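Local structure of MsStt7d protein (Micromonas, 4IX4) at the interface of chains A and B. The protein is a homolog of the Stt7 kinase whose protein kinase domain binds ADP and probably transfers phosphate from ATP to protein substrates. Residues are numbered along the deposited sequence; one frame, centred on the assembly and turned at random. Chains: chain A/B, MsStt7d protein.

The interface of chains A and B. Residues chain A 30, 32, 170, 211-214, 268; chain B 54-55.
B:Asp55 reaches between the two lobes of the partner kinase domain, where the hydroxyl OG of A:Ser30, in the glycine-rich nucleotide-binding loop, donates a hydrogen bond of 2.7 Å to the carboxylate oxygen OD2 of B:Asp55. The hydroxyl arrives on the syn side of that oxygen, 18° out of the carboxylate plane. The same OD2 is 2.6 Å from the oxygen of water 1, which bridges to the side-chain nitrogen NZ of A:Lys170, the lysine of the catalytic-loop HRDVKPAN motif. With chi1 of 60°, CG of B:Asp55 lies between its own backbone N and carbonyl carbon, which turns the carboxylate toward A:Ser30. CB of B:Asp55 lies 3.3 Å from OD2 of A:Asp212, and these two acidic side chains cross at about a right angle. Next to them, CB of B:Ala54 lies over one face of the A:Arg214 guanidinium, 3.7 Å above its plane and offset toward the rim. CB also touches OD2 of A:Asp268.

Behind this surface, A:Asp212 is gripped side-on by A:Arg214: NE binds OD1 and NH2 binds OD2, both through syn lone pairs and close to the guanidinium plane. The anti lone pairs are used as well, by the backbone N of A:Arg214 at OD1 and by A:Lys170 NZ, 2.8 Å from OD2. At the other end of the guanidinium, NH1 forms a salt bridge with OD1 of A:Asp268, at the start of helix 268-280, which helps fix the plane beneath B:Ala54. An alanine in place of A:Asp212 would probably leave A:Lys170 and A:Arg214 without their shared carboxylate, the guanidinium held less firmly, by A:Asp268 at its NH1 end, and a gap beside CB of B:Asp55.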
ATOM      1  N   SER A  30      -1.607   2.694  -7.422  1.00 35.04           N
ATOM      2  CA  SER A  30      -2.400   2.178  -6.311  1.00 31.35           C
ATOM      3  C   SER A  30      -1.740   2.580  -4.991  1.00 32.96           C
ATOM      4  O   SER A  30      -2.353   2.487  -3.933  1.00 34.46           O
ATOM      5  CB  SER A  30      -2.593   0.658  -6.406  1.00 29.98           C
ATOM      6  OG  SER A  30      -1.358  -0.040  -6.393  1.00 31.04           O
ATOM      7  N   ASN A  32       1.244   1.601  -3.106  1.00 32.56           N
ATOM      8  CA  ASN A  32       1.635   0.610  -2.112  1.00 32.87           C
ATOM      9  C   ASN A  32       2.889   1.025  -1.351  1.00 32.09           C
ATOM     10  O   ASN A  32       2.818   1.365  -0.170  1.00 30.13           O
ATOM     11  CB  ASN A  32       1.848  -0.754  -2.771  1.00 34.17           C
ATOM     12  CG  ASN A  32       0.554  -1.525  -2.945  1.00 35.13           C
ATOM     13  OD1 ASN A  32      -0.401  -1.335  -2.191  1.00 37.37           O
ATOM     14  ND2 ASN A  32       0.516  -2.402  -3.942  1.00 32.64           N
ATOM     15  N   LYS A 170       0.972  -8.168 -15.453  1.00  8.82           N
ATOM     16  CA  LYS A 170      -0.492  -8.057 -15.503  1.00  9.34           C
ATOM     17  C   LYS A 170      -0.855  -6.908 -16.434  1.00 10.20           C
ATOM     18  O   LYS A 170      -0.019  -6.070 -16.734  1.00 10.22           O
ATOM     19  CB  LYS A 170      -1.083  -7.811 -14.107  1.00 10.65           C
ATOM     20  CG  LYS A 170      -0.534  -6.590 -13.393  1.00 12.34           C
ATOM     21  CD  LYS A 170      -1.006  -6.565 -11.946  1.00 13.77           C
ATOM     22  CE  LYS A 170      -0.422  -5.368 -11.226  1.00 15.04           C
ATOM     23  NZ  LYS A 170      -0.288  -5.583  -9.762  1.00 15.23           N
ATOM     24  N   ALA A 211       3.173 -10.382  -4.277  1.00 21.39           N
ATOM     25  CA  ALA A 211       2.384 -10.950  -5.365  1.00 19.32           C
ATOM     26  C   ALA A 211       1.022 -10.283  -5.491  1.00 18.42           C
ATOM     27  O   ALA A 211       0.400  -9.932  -4.494  1.00 20.51           O
ATOM     28  CB  ALA A 211       2.213 -12.451  -5.174  1.00 20.09           C
ATOM     29  N   ASP A 212       0.550 -10.134  -6.723  1.00 15.01           N
ATOM     30  CA  ASP A 212      -0.823  -9.719  -6.969  1.00 13.71           C
ATOM     31  C   ASP A 212      -1.675 -10.985  -6.956  1.00 13.13           C
ATOM     32  O   ASP A 212      -1.432 -11.906  -7.737  1.00 14.96           O
ATOM     33  CB  ASP A 212      -0.909  -9.011  -8.322  1.00 13.08           C
ATOM     34  CG  ASP A 212      -2.292  -8.438  -8.606  1.00 12.62           C
ATOM     35  OD1 ASP A 212      -3.299  -9.147  -8.391  1.00 12.88           O
ATOM     36  OD2 ASP A 212      -2.376  -7.283  -9.072  1.00 12.92           O
ATOM     37  N   PRO A 213      -2.668 -11.052  -6.055  1.00 12.49           N
ATOM     38  CA  PRO A 213      -3.381 -12.324  -5.889  1.00 12.28           C
ATOM     39  C   PRO A 213      -4.157 -12.744  -7.134  1.00 13.66           C
ATOM     40  O   PRO A 213      -4.497 -13.918  -7.273  1.00 15.70           O
ATOM     41  CB  PRO A 213      -4.353 -12.033  -4.739  1.00 15.40           C
ATOM     42  CG  PRO A 213      -4.517 -10.549  -4.748  1.00 15.51           C
ATOM     43  CD  PRO A 213      -3.171 -10.007  -5.148  1.00 15.25           C
ATOM     44  N   ARG A 214      -4.422 -11.806  -8.037  1.00 12.44           N
ATOM     45  CA  ARG A 214      -5.151 -12.137  -9.254  1.00 12.38           C
ATOM     46  C   ARG A 214      -4.252 -12.801 -10.301  1.00 11.68           C
ATOM     47  O   ARG A 214      -4.731 -13.579 -11.124  1.00 12.89           O
ATOM     48  CB  ARG A 214      -5.767 -10.883  -9.863  1.00 12.88           C
ATOM     49  CG  ARG A 214      -6.725 -10.153  -8.944  1.00 12.37           C
ATOM     50  CD  ARG A 214      -7.050  -8.797  -9.521  1.00 11.64           C
ATOM     51  NE  ARG A 214      -5.860  -7.947  -9.507  1.00 12.34           N
ATOM     52  CZ  ARG A 214      -5.766  -6.764 -10.098  1.00 12.72           C
ATOM     53  NH1 ARG A 214      -6.793  -6.254 -10.775  1.00 13.35           N
ATOM     54  NH2 ARG A 214      -4.630  -6.080 -10.008  1.00 14.29           N
ATOM     55  N   ASP A 268     -12.113  -8.369 -12.743  1.00 12.94           N
ATOM     56  CA  ASP A 268     -11.432  -9.170 -11.729  1.00 12.98           C
ATOM     57  C   ASP A 268     -12.267 -10.410 -11.419  1.00 14.20           C
ATOM     58  O   ASP A 268     -11.753 -11.525 -11.376  1.00 14.54           O
ATOM     59  CB  ASP A 268     -11.206  -8.368 -10.442  1.00 13.78           C
ATOM     60  CG  ASP A 268     -10.219  -7.227 -10.619  1.00 13.24           C
ATOM     61  OD1 ASP A 268      -9.410  -7.270 -11.568  1.00 13.52           O
ATOM     62  OD2 ASP A 268     -10.241  -6.293  -9.785  1.00 14.99           O
TER
ATOM     63  N   ALA B  54      -7.398  -4.325  -5.188  1.00 13.44           N
ATOM     64  CA  ALA B  54      -7.420  -5.581  -5.935  1.00 13.55           C
ATOM     65  C   ALA B  54      -6.027  -6.185  -6.120  1.00 13.36           C
ATOM     66  O   ALA B  54      -5.893  -7.383  -6.385  1.00 15.75           O
ATOM     67  CB  ALA B  54      -8.081  -5.381  -7.285  1.00 13.79           C
ATOM     68  N   ASP B  55      -4.996  -5.357  -5.991  1.00 13.05           N
ATOM     69  CA  ASP B  55      -3.640  -5.788  -6.305  1.00 14.57           C
ATOM     70  C   ASP B  55      -2.824  -6.211  -5.089  1.00 14.56           C
ATOM     71  O   ASP B  55      -1.651  -6.552  -5.212  1.00 17.42           O
ATOM     72  CB  ASP B  55      -2.907  -4.704  -7.108  1.00 14.23           C
ATOM     73  CG  ASP B  55      -2.790  -3.383  -6.360  1.00 18.74           C
ATOM     74  OD1 ASP B  55      -3.687  -3.045  -5.570  1.00 20.79           O
ATOM     75  OD2 ASP B  55      -1.796  -2.668  -6.582  1.00 23.43           O
TER
HETATM   76  O   HOH W   1       0.193  -3.483  -8.051  1.00 41.11           O